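PDB 5LNB: ubiquitin-like-specific protease 2 from Saccharomyces cerevisiae, which removes SUMO from its conjugates as a cysteine protease of the peptidase C48 family, the chain here carrying its catalytic domain. Local coordinates for residues A[41-46]-A[263-268]; A[81-86]-A[113-118]; A[159-164]-A[177-182]; A[165-170]-A[210-215]. All blocks are in the same frame, centred on the assembly; numbering follows the deposited sequence.

Overall arrangement
From the N terminus, the loop 41-46 comes first, and its partner is not reached until helix 264-285, so contact 1 closes the longest loop and encompasses the other three. Contact 2 closes within it, setting helix 82-87 on strand 112-119. In series after it, contact 3 packs strand 159-164 against helix 172-190. The strand runs straight into 165-170, which waits for 210-215 to complete contact 4; contacts 3 and 4 therefore cross along the chain. Contacts 2 and 3 reach the same mixed sheet and touch, F83 on F181 and Y84 on I178, while contact 4 meets contact 1 through the salt bridge of D214 and R265.

Contact 1: residues A[41-46]-A[263-268]; sequences KCLFNK and SARKNL
R265, in the first turn of helix 264-285, pushes its side chain into the bend of loop 41-46. L43 O lies 3.7 Å from R265 CG, and N45 O only 3.0 Å from its CD. The chain then bends, chi3 of -107° turning NE aside, and K46 CA sits over the centre of one guanidinium face, 3.5 Å above the plane. C42 O comes in at the edge, 2.8 Å from R265 NH1, but at too poor an angle for a hydrogen bond. Here this long helix joins the loop that leads into helix 51-67 of the C48 catalytic domain. Deeper down, L43 CD2 meets L268 CD1 at 4.1 Å, the two leucines crossing at about a right angle; L43 also rests on I53, and L268 on F57 and Y61. The polar end of R265 is held from outside, NH1 by D47 O and NH2 by a salt bridge to D214. One turn on, R269 donates from NH1 to L43 O and makes a cation-pi contact with F44.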
loop_
_atom_site.group_PDB
_atom_site.type_symbol
_atom_site.label_atom_id
_atom_site.label_comp_id
_atom_site.label_asym_id
_atom_site.label_seq_id
_atom_site.Cartn_x
_atom_site.Cartn_y
_atom_site.Cartn_z
ATOM N N LYS A 41 -8.528 17.549 0.990
ATOM C CA LYS A 41 -9.971 17.712 1.131
ATOM C C LYS A 41 -10.743 16.427 0.849
ATOM O O LYS A 41 -11.925 16.344 1.204
ATOM C CB LYS A 41 -10.470 18.823 0.210
ATOM C CG LYS A 41 -10.676 18.376 -1.221
ATOM C CD LYS A 41 -10.902 19.569 -2.121
ATOM C CE LYS A 41 -11.122 19.136 -3.554
ATOM N NZ LYS A 41 -11.257 20.315 -4.455
ATOM N N CYS A 42 -10.118 15.428 0.220
ATOM C CA CYS A 42 -10.823 14.175 -0.016
ATOM C C CYS A 42 -11.068 13.404 1.273
ATOM O O CYS A 42 -11.907 12.500 1.283
ATOM C CB CYS A 42 -10.061 13.306 -1.020
ATOM S SG CYS A 42 -8.576 12.518 -0.374
ATOM N N LEU A 43 -10.375 13.754 2.359
ATOM C CA LEU A 43 -10.581 13.140 3.666
ATOM C C LEU A 43 -11.777 13.731 4.417
ATOM O O LEU A 43 -11.898 13.556 5.638
ATOM C CB LEU A 43 -9.306 13.260 4.512
ATOM C CG LEU A 43 -8.059 12.545 3.961
ATOM C CD1 LEU A 43 -6.796 12.932 4.733
ATOM C CD2 LEU A 43 -8.235 11.028 3.963
ATOM N N PHE A 44 -12.661 14.433 3.729
ATOM C CA PHE A 44 -13.917 14.866 4.319
ATOM C C PHE A 44 -15.060 14.005 3.796
ATOM O O PHE A 44 -14.973 13.399 2.724
ATOM C CB PHE A 44 -14.177 16.345 4.025
ATOM C CG PHE A 44 -13.299 17.280 4.810
ATOM C CD1 PHE A 44 -13.671 17.698 6.080
ATOM C CD2 PHE A 44 -12.103 17.733 4.286
ATOM C CE1 PHE A 44 -12.867 18.561 6.809
ATOM C CE2 PHE A 44 -11.293 18.589 5.010
ATOM C CZ PHE A 44 -11.677 19.007 6.271
ATOM N N ASN A 45 -16.131 13.937 4.588
ATOM C CA ASN A 45 -17.300 13.135 4.241
ATOM C C ASN A 45 -16.891 11.711 3.884
ATOM O O ASN A 45 -16.335 10.990 4.720
ATOM C CB ASN A 45 -18.063 13.776 3.078
ATOM C CG ASN A 45 -18.454 15.224 3.356
ATOM O OD1 ASN A 45 -19.075 15.537 4.379
ATOM N ND2 ASN A 45 -18.078 16.119 2.444
ATOM N N LYS A 46 -17.155 11.305 2.644
ATOM C CA LYS A 46 -16.760 10.000 2.132
ATOM C C LYS A 46 -16.245 10.137 0.711
ATOM O O LYS A 46 -16.581 9.339 -0.169
ATOM C CB LYS A 46 -17.919 9.000 2.190
ATOM C CG LYS A 46 -18.392 8.690 3.596
ATOM C CD LYS A 46 -19.706 7.986 3.595
ATOM C CE LYS A 46 -20.249 7.880 5.011
ATOM N NZ LYS A 46 -21.541 7.149 5.032
ATOM N N SER A 263 -14.233 6.013 12.117
ATOM C CA SER A 263 -13.551 7.264 12.412
ATOM C C SER A 263 -12.201 7.388 11.723
ATOM O O SER A 263 -11.499 8.378 11.941
ATOM C CB SER A 263 -13.362 7.405 13.922
ATOM O OG SER A 263 -14.595 7.251 14.601
ATOM N N ALA A 264 -11.818 6.406 10.907
ATOM C CA ALA A 264 -10.471 6.386 10.351
ATOM C C ALA A 264 -10.199 7.621 9.503
ATOM O O ALA A 264 -9.114 8.209 9.575
ATOM C CB ALA A 264 -10.263 5.113 9.527
ATOM N N ARG A 265 -11.173 8.024 8.690
ATOM C CA ARG A 265 -11.018 9.209 7.855
ATOM C C ARG A 265 -10.656 10.433 8.688
ATOM O O ARG A 265 -9.746 11.193 8.344
ATOM C CB ARG A 265 -12.315 9.447 7.094
ATOM C CG ARG A 265 -12.143 9.893 5.686
ATOM C CD ARG A 265 -13.504 9.996 5.060
ATOM N NE ARG A 265 -13.743 8.924 4.111
ATOM C CZ ARG A 265 -13.417 8.999 2.829
ATOM N NH1 ARG A 265 -12.839 10.099 2.371
ATOM N NH2 ARG A 265 -13.671 7.983 2.011
ATOM N N LYS A 266 -11.379 10.650 9.785
ATOM C CA LYS A 266 -11.105 11.815 10.615
ATOM C C LYS A 266 -9.711 11.731 11.223
ATOM O O LYS A 266 -9.007 12.745 11.324
ATOM C CB LYS A 266 -12.173 11.949 11.702
ATOM C CG LYS A 266 -11.802 12.923 12.799
ATOM C CD LYS A 266 -12.909 13.098 13.818
ATOM C CE LYS A 266 -12.748 14.435 14.560
ATOM N NZ LYS A 266 -13.999 14.868 15.270
ATOM N N ASN A 267 -9.280 10.527 11.609
ATOM C CA ASN A 267 -7.974 10.406 12.245
ATOM C C ASN A 267 -6.852 10.655 11.243
ATOM O O ASN A 267 -5.825 11.256 11.589
ATOM C CB ASN A 267 -7.844 9.045 12.923
ATOM C CG ASN A 267 -8.689 8.954 14.193
ATOM O OD1 ASN A 267 -8.658 9.853 15.032
ATOM N ND2 ASN A 267 -9.466 7.879 14.323
ATOM N N LEU A 268 -7.045 10.238 9.988
ATOM C CA LEU A 268 -6.080 10.577 8.948
ATOM C C LEU A 268 -5.995 12.089 8.747
ATOM O O LEU A 268 -4.900 12.632 8.566
ATOM C CB LEU A 268 -6.440 9.870 7.641
ATOM C CG LEU A 268 -6.413 8.333 7.622
ATOM C CD1 LEU A 268 -6.980 7.842 6.306
ATOM C CD2 LEU A 268 -4.988 7.781 7.833
#

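Contact 2: residues A[81-86]-A[113-118]; sequences SFFYTK and VVIPIN. With ACT (acetate ion), chain B.
S81 and P116 bring the two backbones closest, 5.2 Å between their CA atoms, where the axes of helix 82-86 and strand 113-118 approach to 7.1 Å, at 64°. The main side-chain meeting is Y84 on I117. Y84 CG, anti to the backbone N (chi1 -178°), is directed toward the strand, and I117 CG2 sits over one face of the tyrosine ring, 4.1 Å from the ring centroid and offset toward the rim, in a CH-pi contact; CG1 and CD1 of I117 reach the CD2 side of the same ring. Next to it, F83 CE2 touches I115 CD1 at 4.1 Å.

Waters link the polar backbone groups. One donates to S81 O and accepts from N118 N, both at 2.8 Å, and also bonds T85 OG1. A second accepts from Y84 N and lies 2.8 Å from P116 O, one of more acceptors than it has protons for; a third joins T85 OG1 to N118 O. N118 ND2 faces an acetate, probably from the crystallisation liquor, at a distance so short that its detail is doubtful.

Around this core, F83 packs edge-to-face with W101 and F181, Y84 OH bonds E174 O, and I117 leans on I175 and I178 of helix 172-190. On the other flank P116 touches L54 of helix 51-67, while strand 122-129 pairs with 112-119 in the sheet.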
loop_
_atom_site.group_PDB
_atom_site.type_symbol
_atom_site.label_atom_id
_atom_site.label_comp_id
_atom_site.label_asym_id
_atom_site.label_seq_id
_atom_site.Cartn_x
_atom_site.Cartn_y
_atom_site.Cartn_z
ATOM N N SER A 81 0.909 3.821 -6.292
ATOM C CA SER A 81 -0.308 3.348 -6.948
ATOM C C SER A 81 -0.218 3.415 -8.468
ATOM O O SER A 81 -0.916 2.662 -9.152
ATOM C CB SER A 81 -1.512 4.157 -6.480
ATOM O OG SER A 81 -1.376 5.515 -6.848
ATOM N N PHE A 82 0.621 4.292 -9.017
ATOM C CA PHE A 82 0.713 4.393 -10.468
ATOM C C PHE A 82 1.427 3.215 -11.114
ATOM O O PHE A 82 1.287 3.039 -12.327
ATOM C CB PHE A 82 1.396 5.702 -10.863
ATOM C CG PHE A 82 0.599 6.917 -10.501
ATOM C CD1 PHE A 82 0.773 7.532 -9.270
ATOM C CD2 PHE A 82 -0.350 7.428 -11.375
ATOM C CE1 PHE A 82 0.041 8.649 -8.929
ATOM C CE2 PHE A 82 -1.091 8.549 -11.036
ATOM C CZ PHE A 82 -0.895 9.158 -9.811
ATOM N N PHE A 83 2.144 2.383 -10.347
ATOM C CA PHE A 83 2.802 1.222 -10.939
ATOM C C PHE A 83 1.797 0.295 -11.621
ATOM O O PHE A 83 1.929 -0.022 -12.813
ATOM C CB PHE A 83 3.602 0.461 -9.877
ATOM C CG PHE A 83 4.093 -0.883 -10.344
ATOM C CD1 PHE A 83 5.206 -0.984 -11.156
ATOM C CD2 PHE A 83 3.431 -2.044 -9.981
ATOM C CE1 PHE A 83 5.663 -2.225 -11.585
ATOM C CE2 PHE A 83 3.876 -3.287 -10.416
ATOM C CZ PHE A 83 4.992 -3.374 -11.215
ATOM N N TYR A 84 0.786 -0.172 -10.877
ATOM C CA TYR A 84 -0.151 -1.126 -11.467
ATOM C C TYR A 84 -0.845 -0.521 -12.673
ATOM O O TYR A 84 -0.988 -1.174 -13.713
ATOM C CB TYR A 84 -1.181 -1.590 -10.436
ATOM C CG TYR A 84 -2.157 -2.608 -10.978
ATOM C CD1 TYR A 84 -3.358 -2.206 -11.559
ATOM C CD2 TYR A 84 -1.892 -3.965 -10.890
ATOM C CE1 TYR A 84 -4.263 -3.126 -12.047
ATOM C CE2 TYR A 84 -2.784 -4.897 -11.376
ATOM C CZ TYR A 84 -3.967 -4.477 -11.953
ATOM O OH TYR A 84 -4.859 -5.398 -12.444
ATOM N N THR A 85 -1.265 0.737 -12.561
ATOM C CA THR A 85 -1.906 1.400 -13.691
ATOM C C THR A 85 -0.991 1.420 -14.911
ATOM O O THR A 85 -1.439 1.199 -16.042
ATOM C CB THR A 85 -2.305 2.812 -13.283
ATOM O OG1 THR A 85 -3.217 2.733 -12.178
ATOM C CG2 THR A 85 -2.955 3.558 -14.455
ATOM N N LYS A 86 0.300 1.684 -14.702
ATOM C CA LYS A 86 1.231 1.641 -15.822
ATOM C C LYS A 86 1.350 0.221 -16.355
ATOM O O LYS A 86 1.319 0.002 -17.572
ATOM C CB LYS A 86 2.597 2.179 -15.391
ATOM C CG LYS A 86 3.615 2.333 -16.522
ATOM C CD LYS A 86 3.224 3.458 -17.475
ATOM C CE LYS A 86 4.329 3.733 -18.483
ATOM N NZ LYS A 86 3.791 4.423 -19.676
ATOM N N VAL A 113 6.507 -6.997 -0.985
ATOM C CA VAL A 113 6.379 -6.024 -2.066
ATOM C C VAL A 113 4.926 -5.563 -2.078
ATOM O O VAL A 113 4.011 -6.374 -2.280
ATOM C CB VAL A 113 6.805 -6.601 -3.421
ATOM C CG1 VAL A 113 6.703 -5.536 -4.509
ATOM C CG2 VAL A 113 8.241 -7.148 -3.341
ATOM N N VAL A 114 4.716 -4.269 -1.838
ATOM C CA VAL A 114 3.391 -3.716 -1.573
ATOM C C VAL A 114 2.887 -3.030 -2.832
ATOM O O VAL A 114 3.528 -2.104 -3.342
ATOM C CB VAL A 114 3.419 -2.736 -0.391
ATOM C CG1 VAL A 114 1.999 -2.179 -0.125
ATOM C CG2 VAL A 114 3.987 -3.423 0.862
ATOM N N ILE A 115 1.733 -3.462 -3.327
ATOM C CA ILE A 115 1.202 -2.875 -4.556
ATOM C C ILE A 115 -0.243 -2.436 -4.360
ATOM O O ILE A 115 -1.157 -3.272 -4.430
ATOM C CB ILE A 115 1.316 -3.854 -5.730
ATOM C CG1 ILE A 115 2.769 -4.296 -5.906
ATOM C CG2 ILE A 115 0.767 -3.210 -7.002
ATOM C CD1 ILE A 115 2.954 -5.338 -6.990
ATOM N N PRO A 116 -0.498 -1.152 -4.104
ATOM C CA PRO A 116 -1.888 -0.672 -4.093
ATOM C C PRO A 116 -2.440 -0.573 -5.510
ATOM O O PRO A 116 -1.718 -0.251 -6.458
ATOM C CB PRO A 116 -1.798 0.697 -3.411
ATOM C CG PRO A 116 -0.381 1.087 -3.468
ATOM C CD PRO A 116 0.446 -0.164 -3.560
ATOM N N ILE A 117 -3.735 -0.862 -5.648
ATOM C CA ILE A 117 -4.374 -1.036 -6.948
ATOM C C ILE A 117 -5.580 -0.112 -7.033
ATOM O O ILE A 117 -6.488 -0.182 -6.195
ATOM C CB ILE A 117 -4.781 -2.502 -7.186
ATOM C CG1 ILE A 117 -3.513 -3.361 -7.295
ATOM C CG2 ILE A 117 -5.661 -2.630 -8.424
ATOM C CD1 ILE A 117 -3.764 -4.845 -7.431
ATOM N N ASN A 118 -5.599 0.739 -8.054
ATOM C CA ASN A 118 -6.647 1.734 -8.251
ATOM C C ASN A 118 -7.270 1.477 -9.613
ATOM O O ASN A 118 -6.657 1.775 -10.642
ATOM C CB ASN A 118 -6.070 3.146 -8.152
ATOM C CG ASN A 118 -7.033 4.213 -8.643
ATOM O OD1 ASN A 118 -8.244 4.006 -8.695
ATOM N ND2 ASN A 118 -6.493 5.371 -9.003
HETATM C C ACT B . -8.876 6.845 -11.137
HETATM O O ACT B . -9.646 5.870 -10.915
HETATM O OXT ACT B . -7.676 6.728 -10.798
HETATM C CH3 ACT B . -9.344 8.112 -11.790
HETATM O O HOH W 1 -3.239 1.103 -9.559
HETATM O O HOH W 2 0.634 -0.024 -7.945
HETATM O O HOH W 3 -5.333 0.999 -13.016
#

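Contact 3: residues A[159-164]-A[177-182]; sequences VNILTF and PIKEFL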
loop_
_atom_site.group_PDB
_atom_site.type_symbol
_atom_site.label_atom_id
_atom_site.label_comp_id
_atom_site.label_asym_id
_atom_site.label_seq_id
_atom_site.Cartn_x
_atom_site.Cartn_y
_atom_site.Cartn_z
ATOM N N VAL A 159 5.076 -18.441 -4.245
ATOM C CA VAL A 159 4.939 -16.994 -4.130
ATOM C C VAL A 159 3.473 -16.685 -3.861
ATOM O O VAL A 159 2.597 -17.090 -4.632
ATOM C CB VAL A 159 5.427 -16.293 -5.405
ATOM C CG1 VAL A 159 5.211 -14.781 -5.310
ATOM C CG2 VAL A 159 6.900 -16.671 -5.722
ATOM N N ASN A 160 3.201 -15.975 -2.769
ATOM C CA ASN A 160 1.835 -15.677 -2.354
ATOM C C ASN A 160 1.580 -14.198 -2.569
ATOM O O ASN A 160 2.294 -13.350 -2.016
ATOM C CB ASN A 160 1.593 -16.063 -0.892
ATOM C CG ASN A 160 1.732 -17.557 -0.650
ATOM O OD1 ASN A 160 1.286 -18.368 -1.454
ATOM N ND2 ASN A 160 2.364 -17.927 0.455
ATOM N N ILE A 161 0.589 -13.885 -3.391
ATOM C CA ILE A 161 0.151 -12.512 -3.591
ATOM C C ILE A 161 -1.037 -12.310 -2.662
ATOM O O ILE A 161 -2.157 -12.719 -2.973
ATOM C CB ILE A 161 -0.199 -12.229 -5.051
ATOM C CG1 ILE A 161 1.036 -12.488 -5.936
ATOM C CG2 ILE A 161 -0.730 -10.790 -5.204
ATOM C CD1 ILE A 161 0.778 -12.348 -7.414
ATOM N N LEU A 162 -0.781 -11.712 -1.500
ATOM C CA LEU A 162 -1.812 -11.527 -0.484
ATOM C C LEU A 162 -2.674 -10.328 -0.874
ATOM O O LEU A 162 -2.215 -9.182 -0.820
ATOM C CB LEU A 162 -1.163 -11.347 0.886
ATOM C CG LEU A 162 -0.128 -12.412 1.279
ATOM C CD1 LEU A 162 0.531 -12.078 2.625
ATOM C CD2 LEU A 162 -0.749 -13.815 1.315
ATOM N N THR A 163 -3.915 -10.594 -1.280
ATOM C CA THR A 163 -4.815 -9.605 -1.868
ATOM C C THR A 163 -5.992 -9.355 -0.929
ATOM O O THR A 163 -6.676 -10.304 -0.522
ATOM C CB THR A 163 -5.332 -10.087 -3.230
ATOM O OG1 THR A 163 -4.233 -10.549 -4.019
ATOM C CG2 THR A 163 -6.038 -8.963 -3.981
ATOM N N PHE A 164 -6.242 -8.084 -0.599
ATOM C CA PHE A 164 -7.263 -7.753 0.390
ATOM C C PHE A 164 -8.077 -6.546 -0.066
ATOM O O PHE A 164 -7.532 -5.560 -0.575
ATOM C CB PHE A 164 -6.643 -7.508 1.779
ATOM C CG PHE A 164 -5.337 -6.745 1.747
ATOM C CD1 PHE A 164 -5.303 -5.381 2.041
ATOM C CD2 PHE A 164 -4.146 -7.386 1.417
ATOM C CE1 PHE A 164 -4.109 -4.675 2.016
ATOM C CE2 PHE A 164 -2.948 -6.682 1.380
ATOM C CZ PHE A 164 -2.927 -5.323 1.687
ATOM N N PRO A 177 -2.091 -9.938 -14.220
ATOM C CA PRO A 177 -0.965 -9.145 -14.742
ATOM C C PRO A 177 0.212 -9.095 -13.789
ATOM O O PRO A 177 1.356 -8.958 -14.235
ATOM C CB PRO A 177 -1.582 -7.755 -14.946
ATOM C CG PRO A 177 -3.033 -8.017 -15.144
ATOM C CD PRO A 177 -3.364 -9.203 -14.283
ATOM N N ILE A 178 -0.023 -9.198 -12.483
ATOM C CA ILE A 178 1.099 -9.163 -11.556
ATOM C C ILE A 178 1.853 -10.481 -11.595
ATOM O O ILE A 178 3.084 -10.506 -11.481
ATOM C CB ILE A 178 0.628 -8.808 -10.134
ATOM C CG1 ILE A 178 -0.070 -7.444 -10.135
ATOM C CG2 ILE A 178 1.818 -8.809 -9.172
ATOM C CD1 ILE A 178 -0.593 -7.014 -8.783
ATOM N N LYS A 179 1.137 -11.595 -11.765
ATOM C CA LYS A 179 1.810 -12.872 -11.979
ATOM C C LYS A 179 2.746 -12.797 -13.179
ATOM O O LYS A 179 3.906 -13.216 -13.105
ATOM C CB LYS A 179 0.787 -13.985 -12.174
ATOM C CG LYS A 179 -0.141 -14.212 -11.011
ATOM C CD LYS A 179 -0.742 -15.604 -11.087
ATOM C CE LYS A 179 -1.768 -15.839 -9.987
ATOM N NZ LYS A 179 -2.404 -17.204 -10.150
ATOM N N GLU A 180 2.259 -12.267 -14.303
ATOM C CA GLU A 180 3.088 -12.219 -15.504
ATOM C C GLU A 180 4.259 -11.263 -15.326
ATOM O O GLU A 180 5.374 -11.535 -15.793
ATOM C CB GLU A 180 2.235 -11.828 -16.713
ATOM C CG GLU A 180 1.114 -12.836 -17.027
ATOM C CD GLU A 180 1.624 -14.193 -17.546
ATOM O OE1 GLU A 180 2.723 -14.253 -18.148
ATOM O OE2 GLU A 180 0.916 -15.207 -17.353
ATOM N N PHE A 181 4.026 -10.142 -14.639
ATOM C CA PHE A 181 5.113 -9.230 -14.302
ATOM C C PHE A 181 6.225 -9.957 -13.556
ATOM O O PHE A 181 7.408 -9.814 -13.883
ATOM C CB PHE A 181 4.582 -8.073 -13.456
ATOM C CG PHE A 181 5.665 -7.286 -12.791
ATOM C CD1 PHE A 181 6.397 -6.348 -13.512
ATOM C CD2 PHE A 181 5.985 -7.510 -11.460
ATOM C CE1 PHE A 181 7.406 -5.626 -12.909
ATOM C CE2 PHE A 181 6.995 -6.791 -10.848
ATOM C CZ PHE A 181 7.714 -5.846 -11.574
ATOM N N LEU A 182 5.858 -10.747 -12.541
ATOM C CA LEU A 182 6.867 -11.429 -11.736
ATOM C C LEU A 182 7.655 -12.421 -12.572
ATOM O O LEU A 182 8.861 -12.594 -12.371
ATOM C CB LEU A 182 6.212 -12.146 -10.559
ATOM C CG LEU A 182 5.611 -11.225 -9.510
ATOM C CD1 LEU A 182 4.817 -12.038 -8.484
ATOM C CD2 LEU A 182 6.738 -10.379 -8.861
#
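I161 carries most of this contact, through a single methyl. Its CG1 is anti to the carbonyl carbon (chi1 -59°), and the chain extends from there to set CD1 among three residues of the helix: CD1 of I161 lies 4.1 Å from I178 CG2, 4.2 Å from K179 CG and 4.2 Å from L182 CD1. The isoleucine tip thus fits against residues from successive turns of the helix, with I161 and I178 meeting at an oblique angle. V159 adds a thinner contact further back along the strand, its CG1 4.2 Å from the same CD1 of L182.

This buried apolar patch is small. The axes of strand 159-164 and helix 177-182 stay 10.7 Å apart and run roughly antiparallel, at 147°, so the backbones themselves do not meet. The side nearer solvent is looser: K179, partly exposed, lays its aliphatic CG against I161 while the extended chain carries NZ on to a weak bond with I199 O. Within the strand, T163 OG1 donates to I161 O at 3.2 Å.

The pairing belongs to a beta-alpha-beta unit: strand 159-164, helix 172-190 and strand 199-203, with the two strands parallel and adjacent in the mixed sheet. I161 also touches I199 of the one neighbouring strand and C126 of the other, 122-129, while V159 reaches L131 and I134 of helix 131-136.

Contact 4: residues A[165-170]-A[210-215]; sequences DSLRQT and PNMSDC
Two loops meet here in an arrangement consistent with the His-Asp-Cys triad of the C48 cysteine proteases: D165 and C215 lie on its two segments, and H122 stands between them, its NE2 bonded to D165 OD1. L167 packs over the cysteine, CG 3.6 Å from C215 SG. Its branches part, CD2 reaching P210 O at 3.7 Å and CD1 meeting M212 CG at 4.0 Å. S166 OG sits 3.4 Å from C215 SG, and a water bridges S166 OG to N211 O. D165 OD1 also accepts from L167 N at 2.9 Å, an Asx turn in which the donor stands above the carboxylate plane, 71° out of it. On the other loop N211 ND2 bonds D214 OD2, nearly in its own amide plane. D165 OD2 takes a further bond from H171 NE2. Gripped by H122, H171 and the turn's own N-H, the carboxylate of D165 should have little freedom to rotate, which would hold it where it can orient H122 toward C215, consistent with its triad role.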
loop_
_atom_site.group_PDB
_atom_site.type_symbol
_atom_site.label_atom_id
_atom_site.label_comp_id
_atom_site.label_asym_id
_atom_site.label_seq_id
_atom_site.Cartn_x
_atom_site.Cartn_y
_atom_site.Cartn_z
ATOM N N ASP A 165 -9.392 -6.647 0.117
ATOM C CA ASP A 165 -10.350 -5.712 -0.453
ATOM C C ASP A 165 -11.493 -5.555 0.539
ATOM O O ASP A 165 -12.050 -6.554 0.997
ATOM C CB ASP A 165 -10.868 -6.240 -1.799
ATOM C CG ASP A 165 -11.831 -5.288 -2.491
ATOM O OD1 ASP A 165 -12.088 -4.173 -1.985
ATOM O OD2 ASP A 165 -12.326 -5.666 -3.572
ATOM N N SER A 166 -11.837 -4.311 0.869
ATOM C CA SER A 166 -12.951 -4.078 1.772
ATOM C C SER A 166 -14.290 -4.384 1.120
ATOM O O SER A 166 -15.277 -4.572 1.836
ATOM C CB SER A 166 -12.931 -2.637 2.291
ATOM O OG SER A 166 -12.874 -1.719 1.216
ATOM N N LEU A 167 -14.358 -4.440 -0.210
ATOM C CA LEU A 167 -15.572 -4.905 -0.870
ATOM C C LEU A 167 -15.567 -6.432 -0.963
ATOM O O LEU A 167 -14.528 -7.087 -0.822
ATOM C CB LEU A 167 -15.718 -4.284 -2.262
ATOM C CG LEU A 167 -15.734 -2.746 -2.280
ATOM C CD1 LEU A 167 -15.957 -2.196 -3.686
ATOM C CD2 LEU A 167 -16.781 -2.178 -1.302
ATOM N N ARG A 168 -16.750 -7.001 -1.203
ATOM C CA ARG A 168 -16.902 -8.457 -1.239
ATOM C C ARG A 168 -16.596 -8.966 -2.649
ATOM O O ARG A 168 -17.479 -9.326 -3.431
ATOM C CB ARG A 168 -18.298 -8.852 -0.767
ATOM C CG ARG A 168 -18.502 -8.631 0.735
ATOM C CD ARG A 168 -19.929 -8.908 1.169
ATOM N NE ARG A 168 -20.306 -10.296 0.917
ATOM C CZ ARG A 168 -20.458 -11.221 1.861
ATOM N NH1 ARG A 168 -20.273 -10.909 3.138
ATOM N NH2 ARG A 168 -20.806 -12.458 1.528
ATOM N N GLN A 169 -15.304 -9.007 -2.967
ATOM C CA GLN A 169 -14.848 -9.325 -4.312
ATOM C C GLN A 169 -13.522 -10.069 -4.255
ATOM O O GLN A 169 -12.711 -9.867 -3.347
ATOM C CB GLN A 169 -14.654 -8.069 -5.171
ATOM C CG GLN A 169 -15.884 -7.214 -5.363
ATOM C CD GLN A 169 -15.624 -6.018 -6.268
ATOM O OE1 GLN A 169 -14.603 -5.946 -6.957
ATOM N NE2 GLN A 169 -16.547 -5.071 -6.262
ATOM N N THR A 170 -13.301 -10.902 -5.268
ATOM C CA THR A 170 -12.044 -11.588 -5.505
ATOM C C THR A 170 -11.468 -11.082 -6.825
ATOM O O THR A 170 -12.206 -10.612 -7.697
ATOM C CB THR A 170 -12.249 -13.105 -5.536
ATOM O OG1 THR A 170 -13.100 -13.444 -6.637
ATOM C CG2 THR A 170 -12.913 -13.581 -4.233
ATOM N N PRO A 210 -19.410 -1.919 2.407
ATOM C CA PRO A 210 -19.697 -1.817 0.970
ATOM C C PRO A 210 -19.551 -0.429 0.353
ATOM O O PRO A 210 -19.882 -0.280 -0.827
ATOM C CB PRO A 210 -21.154 -2.301 0.882
ATOM C CG PRO A 210 -21.741 -1.982 2.204
ATOM C CD PRO A 210 -20.631 -2.095 3.214
ATOM N N ASN A 211 -19.055 0.594 1.058
ATOM C CA ASN A 211 -18.851 1.917 0.450
ATOM C C ASN A 211 -17.606 1.884 -0.422
ATOM O O ASN A 211 -16.487 1.874 0.098
ATOM C CB ASN A 211 -18.668 3.005 1.504
ATOM C CG ASN A 211 -19.846 3.145 2.437
ATOM O OD1 ASN A 211 -20.937 2.633 2.185
ATOM N ND2 ASN A 211 -19.622 3.845 3.538
ATOM N N MET A 212 -17.772 1.925 -1.743
ATOM C CA MET A 212 -16.587 1.889 -2.595
ATOM C C MET A 212 -15.685 3.095 -2.339
ATOM O O MET A 212 -14.454 2.966 -2.326
ATOM C CB MET A 212 -16.974 1.813 -4.073
ATOM C CG MET A 212 -15.752 1.586 -4.976
ATOM S SD MET A 212 -16.180 0.987 -6.616
ATOM C CE MET A 212 -16.918 2.451 -7.327
ATOM N N SER A 213 -16.279 4.269 -2.099
ATOM C CA SER A 213 -15.490 5.481 -1.899
ATOM C C SER A 213 -14.709 5.477 -0.587
ATOM O O SER A 213 -13.791 6.287 -0.441
ATOM C CB SER A 213 -16.395 6.713 -1.981
ATOM O OG SER A 213 -17.324 6.769 -0.910
ATOM N N ASP A 214 -15.035 4.584 0.359
ATOM C CA ASP A 214 -14.194 4.365 1.537
ATOM C C ASP A 214 -13.044 3.379 1.295
ATOM O O ASP A 214 -12.197 3.217 2.184
ATOM C CB ASP A 214 -15.014 3.839 2.724
ATOM C CG ASP A 214 -15.864 4.918 3.411
ATOM O OD1 ASP A 214 -15.569 6.130 3.278
ATOM O OD2 ASP A 214 -16.836 4.531 4.101
ATOM N N CYS A 215 -12.997 2.703 0.144
ATOM C CA CYS A 215 -11.975 1.674 -0.072
ATOM C C CYS A 215 -10.557 2.204 0.136
ATOM O O CYS A 215 -9.698 1.497 0.678
ATOM C CB CYS A 215 -12.106 1.093 -1.476
ATOM S SG CYS A 215 -13.515 0.024 -1.640
HETATM O O HOH W 4 -15.031 -0.028 1.529
HETATM O O HOH W 5 -10.210 -1.854 -0.088
#